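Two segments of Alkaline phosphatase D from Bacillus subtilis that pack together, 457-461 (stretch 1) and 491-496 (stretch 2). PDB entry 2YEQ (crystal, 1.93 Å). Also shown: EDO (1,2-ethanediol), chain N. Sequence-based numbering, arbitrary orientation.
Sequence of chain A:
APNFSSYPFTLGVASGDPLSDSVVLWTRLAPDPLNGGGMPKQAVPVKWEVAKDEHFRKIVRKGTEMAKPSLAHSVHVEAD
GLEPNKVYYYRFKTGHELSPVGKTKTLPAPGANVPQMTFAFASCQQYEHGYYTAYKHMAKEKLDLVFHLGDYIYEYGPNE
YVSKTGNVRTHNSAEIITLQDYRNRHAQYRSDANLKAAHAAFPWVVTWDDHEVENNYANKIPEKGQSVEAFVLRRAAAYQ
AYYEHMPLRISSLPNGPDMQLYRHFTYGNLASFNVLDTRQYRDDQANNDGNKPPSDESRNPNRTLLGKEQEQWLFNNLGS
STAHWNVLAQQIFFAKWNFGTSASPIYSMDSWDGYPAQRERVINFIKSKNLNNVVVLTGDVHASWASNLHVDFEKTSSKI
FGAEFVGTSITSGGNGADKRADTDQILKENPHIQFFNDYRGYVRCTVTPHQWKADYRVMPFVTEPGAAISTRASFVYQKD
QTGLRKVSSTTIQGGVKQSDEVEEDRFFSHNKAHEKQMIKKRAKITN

Stretch 1, residues 457-461: RVMPF
Stretch 2, residues 491-496: TIQGGV

No direct hydrogen bond joins these two stretches; they are held by apolar packing and one bridging water, burying 209 Å² in all. Stretch 1 enters as a strand, with Arg 457 (-102/110), Val 458 (-133/167) and Met 459 (-131/151) extended, before Pro 460 (-69/-25) bends the chain and Phe 461 (-159/157; chi1 59°, p, chi2 80°) extends it again. The CA-to-CB bond of Phe 461 points sideways, while the end of its side chain comes nearer to stretch 2 without making a contact. Stretch 2 runs through Thr 491 (-77/145; chi1 61°, p) into a type II turn from Ile 492 (-96/119) to Gly 495 (-92/144), closed by a weak hydrogen bond from Gly 495 N to Ile 492 O (3.5 Å), and leaves through Val 496 (-57/139; chi1 175°, t).

Pro 460 lies against this turn, its CA 4.2 Å from the CA of Gly 495. Its CA-to-CB bond points toward stretch 2, and the compact ring, C-gamma endo, sets CD 3.7 Å from Ile 492 CG2, CG 3.5 Å from Gln 493 O, and CB 3.6 Å from both Gly 494 C and Gly 495 N. The CA-to-CB bond of Ile 492 also points toward stretch 1; with chi1 -58° and chi2 -59° (both m), CG2 meets the proline while CD1 lies 3.7 Å from CG2 of Val 458 (chi1 -51°, m). Branched aliphatic groups suit this buried, apolar contact.

Gln 493 (-69/130) has an off-rotamer chi1 of -121° and chi2 t; its end leads away into an exposed setting suited to a polar amide. Gly 494 (87/0) has angles that call for glycine, since a CB would jam against the preceding carbonyl O. The CA-to-CB bonds of Met 459 (m, t, m) and Arg 457 (m, m, m) point away from stretch 2, the latter's guanidinium being hydrogen-bonded elsewhere in the structure.

The water donates to Pro 460 O (2.7 Å) and accepts from Val 496 N (3.0 Å). Ethanediol accepts from Ile 492 N through O2 (2.8 Å) and donates through O1 to Ile 492 O (2.6 Å).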

ATOM      1  N   ARG A 457     -14.225  -5.460  -0.576  1.00 21.76           N
ATOM      2  CA  ARG A 457     -14.495  -6.299   0.586  1.00 20.63           C
ATOM      3  C   ARG A 457     -14.473  -5.455   1.835  1.00 21.77           C
ATOM      4  O   ARG A 457     -13.403  -4.999   2.241  1.00 23.38           O
ATOM      5  CB  ARG A 457     -13.427  -7.389   0.674  1.00 22.01           C
ATOM      6  CG  ARG A 457     -13.166  -8.131  -0.619  1.00 23.63           C
ATOM      7  CD  ARG A 457     -14.198  -9.267  -0.824  1.00 24.99           C
ATOM      8  NE  ARG A 457     -13.923 -10.400   0.049  1.00 27.43           N
ATOM      9  CZ  ARG A 457     -14.833 -11.148   0.683  1.00 28.27           C
ATOM     10  NH1 ARG A 457     -16.132 -10.925   0.565  1.00 27.85           N
ATOM     11  NH2 ARG A 457     -14.425 -12.152   1.441  1.00 26.08           N
ATOM     12  N   VAL A 458     -15.632  -5.242   2.451  1.00 18.21           N
ATOM     13  CA  VAL A 458     -15.746  -4.273   3.524  1.00 21.20           C
ATOM     14  C   VAL A 458     -16.483  -4.775   4.772  1.00 22.60           C
ATOM     15  O   VAL A 458     -17.111  -5.846   4.761  1.00 23.99           O
ATOM     16  CB  VAL A 458     -16.417  -2.980   2.984  1.00 23.65           C
ATOM     17  CG1 VAL A 458     -15.696  -2.504   1.728  1.00 22.56           C
ATOM     18  CG2 VAL A 458     -17.901  -3.217   2.692  1.00 23.32           C
ATOM     19  N   MET A 459     -16.369  -4.006   5.849  1.00 21.69           N
ATOM     20  CA  MET A 459     -16.935  -4.329   7.147  1.00 21.87           C
ATOM     21  C   MET A 459     -17.689  -3.132   7.677  1.00 22.30           C
ATOM     22  O   MET A 459     -17.316  -1.998   7.388  1.00 22.75           O
ATOM     23  CB  MET A 459     -15.824  -4.681   8.152  1.00 22.12           C
ATOM     24  CG  MET A 459     -14.929  -5.817   7.739  1.00 24.60           C
ATOM     25  SD  MET A 459     -13.423  -5.959   8.747  1.00 26.46           S
ATOM     26  CE  MET A 459     -12.640  -4.359   8.390  1.00 25.60           C
ATOM     27  N   PRO A 460     -18.729  -3.358   8.492  1.00 21.74           N
ATOM     28  CA  PRO A 460     -19.457  -2.245   9.061  1.00 21.07           C
ATOM     29  C   PRO A 460     -18.679  -1.418  10.105  1.00 20.56           C
ATOM     30  O   PRO A 460     -19.023  -0.257  10.316  1.00 20.15           O
ATOM     31  CB  PRO A 460     -20.661  -2.919   9.732  1.00 21.75           C
ATOM     32  CG  PRO A 460     -20.252  -4.337   9.918  1.00 21.13           C
ATOM     33  CD  PRO A 460     -19.417  -4.639   8.747  1.00 21.87           C
ATOM     34  N   PHE A 461     -17.680  -2.002  10.773  1.00 21.42           N
ATOM     35  CA  PHE A 461     -16.981  -1.305  11.872  1.00 20.73           C
ATOM     36  C   PHE A 461     -15.613  -1.924  12.128  1.00 20.87           C
ATOM     37  O   PHE A 461     -15.368  -3.063  11.755  1.00 20.74           O
ATOM     38  CB  PHE A 461     -17.826  -1.280  13.169  1.00 20.84           C
ATOM     39  CG  PHE A 461     -18.197  -2.663  13.693  1.00 21.60           C
ATOM     40  CD1 PHE A 461     -17.285  -3.417  14.429  1.00 22.59           C
ATOM     41  CD2 PHE A 461     -19.444  -3.213  13.425  1.00 25.64           C
ATOM     42  CE1 PHE A 461     -17.607  -4.702  14.905  1.00 25.63           C
ATOM     43  CE2 PHE A 461     -19.782  -4.497  13.892  1.00 25.42           C
ATOM     44  CZ  PHE A 461     -18.856  -5.239  14.638  1.00 24.52           C
ATOM     45  N   THR A 491     -26.049  -4.365   0.404  1.00 27.77           N
ATOM     46  CA  THR A 491     -26.072  -3.459   1.522  1.00 30.08           C
ATOM     47  C   THR A 491     -25.374  -4.141   2.706  1.00 29.77           C
ATOM     48  O   THR A 491     -25.455  -5.358   2.862  1.00 29.67           O
ATOM     49  CB  THR A 491     -27.503  -3.050   1.856  1.00 32.01           C
ATOM     50  OG1 THR A 491     -28.246  -4.204   2.197  1.00 49.10           O
ATOM     51  CG2 THR A 491     -28.168  -2.424   0.659  1.00 34.59           C
ATOM     52  N   ILE A 492     -24.659  -3.356   3.513  1.00 26.33           N
ATOM     53  CA  ILE A 492     -23.841  -3.893   4.587  1.00 27.24           C
ATOM     54  C   ILE A 492     -24.635  -3.841   5.878  1.00 27.50           C
ATOM     55  O   ILE A 492     -25.031  -2.791   6.344  1.00 31.39           O
ATOM     56  CB  ILE A 492     -22.483  -3.121   4.733  1.00 24.67           C
ATOM     57  CG1 ILE A 492     -21.712  -3.177   3.416  1.00 23.80           C
ATOM     58  CG2 ILE A 492     -21.625  -3.697   5.877  1.00 24.90           C
ATOM     59  CD1 ILE A 492     -21.362  -4.579   2.907  1.00 22.81           C
ATOM     60  N   GLN A 493     -24.855  -5.002   6.458  1.00 29.97           N
ATOM     61  CA  GLN A 493     -25.563  -5.108   7.712  1.00 32.46           C
ATOM     62  C   GLN A 493     -24.769  -4.531   8.872  1.00 29.96           C
ATOM     63  O   GLN A 493     -23.597  -4.887   9.088  1.00 28.17           O
ATOM     64  CB  GLN A 493     -25.862  -6.581   8.013  1.00 39.24           C
ATOM     65  CG  GLN A 493     -27.317  -6.848   8.155  1.00 51.98           C
ATOM     66  CD  GLN A 493     -27.618  -8.322   8.270  1.00 57.49           C
ATOM     67  OE1 GLN A 493     -27.475  -9.079   7.304  1.00 58.86           O
ATOM     68  NE2 GLN A 493     -28.012  -8.744   9.461  1.00 65.95           N
ATOM     69  N   GLY A 494     -25.430  -3.672   9.628  1.00 27.06           N
ATOM     70  CA  GLY A 494     -24.855  -3.109  10.837  1.00 30.25           C
ATOM     71  C   GLY A 494     -24.026  -1.855  10.594  1.00 33.82           C
ATOM     72  O   GLY A 494     -23.487  -1.296  11.544  1.00 32.83           O
ATOM     73  N   GLY A 495     -23.911  -1.423   9.336  1.00 33.24           N
ATOM     74  CA  GLY A 495     -23.128  -0.236   9.003  1.00 38.90           C
ATOM     75  C   GLY A 495     -23.968   1.034   8.999  1.00 40.38           C
ATOM     76  O   GLY A 495     -25.128   1.008   8.583  1.00 39.62           O
ATOM     77  N   VAL A 496     -23.384   2.148   9.437  1.00 32.34           N
ATOM     78  CA  VAL A 496     -24.024   3.452   9.279  1.00 30.48           C
ATOM     79  C   VAL A 496     -24.302   3.683   7.796  1.00 30.04           C
ATOM     80  O   VAL A 496     -23.496   3.340   6.949  1.00 29.12           O
ATOM     81  CB  VAL A 496     -23.153   4.597   9.851  1.00 31.81           C
ATOM     82  CG1 VAL A 496     -23.783   5.965   9.556  1.00 29.41           C
ATOM     83  CG2 VAL A 496     -22.944   4.403  11.353  1.00 28.26           C
TER
HETATM   84  C1  EDO N 541     -25.284  -0.047   5.188  0.80 38.85           C
HETATM   85  O1  EDO N 541     -26.306  -0.537   6.077  0.80 47.79           O
HETATM   86  C2  EDO N 541     -25.686  -0.014   3.716  0.80 37.45           C
HETATM   87  O2  EDO N 541     -24.669  -0.617   2.910  0.80 25.74           O
HETATM   88  O   HOH W   1     -20.414   2.074   9.991  1.00 24.66           O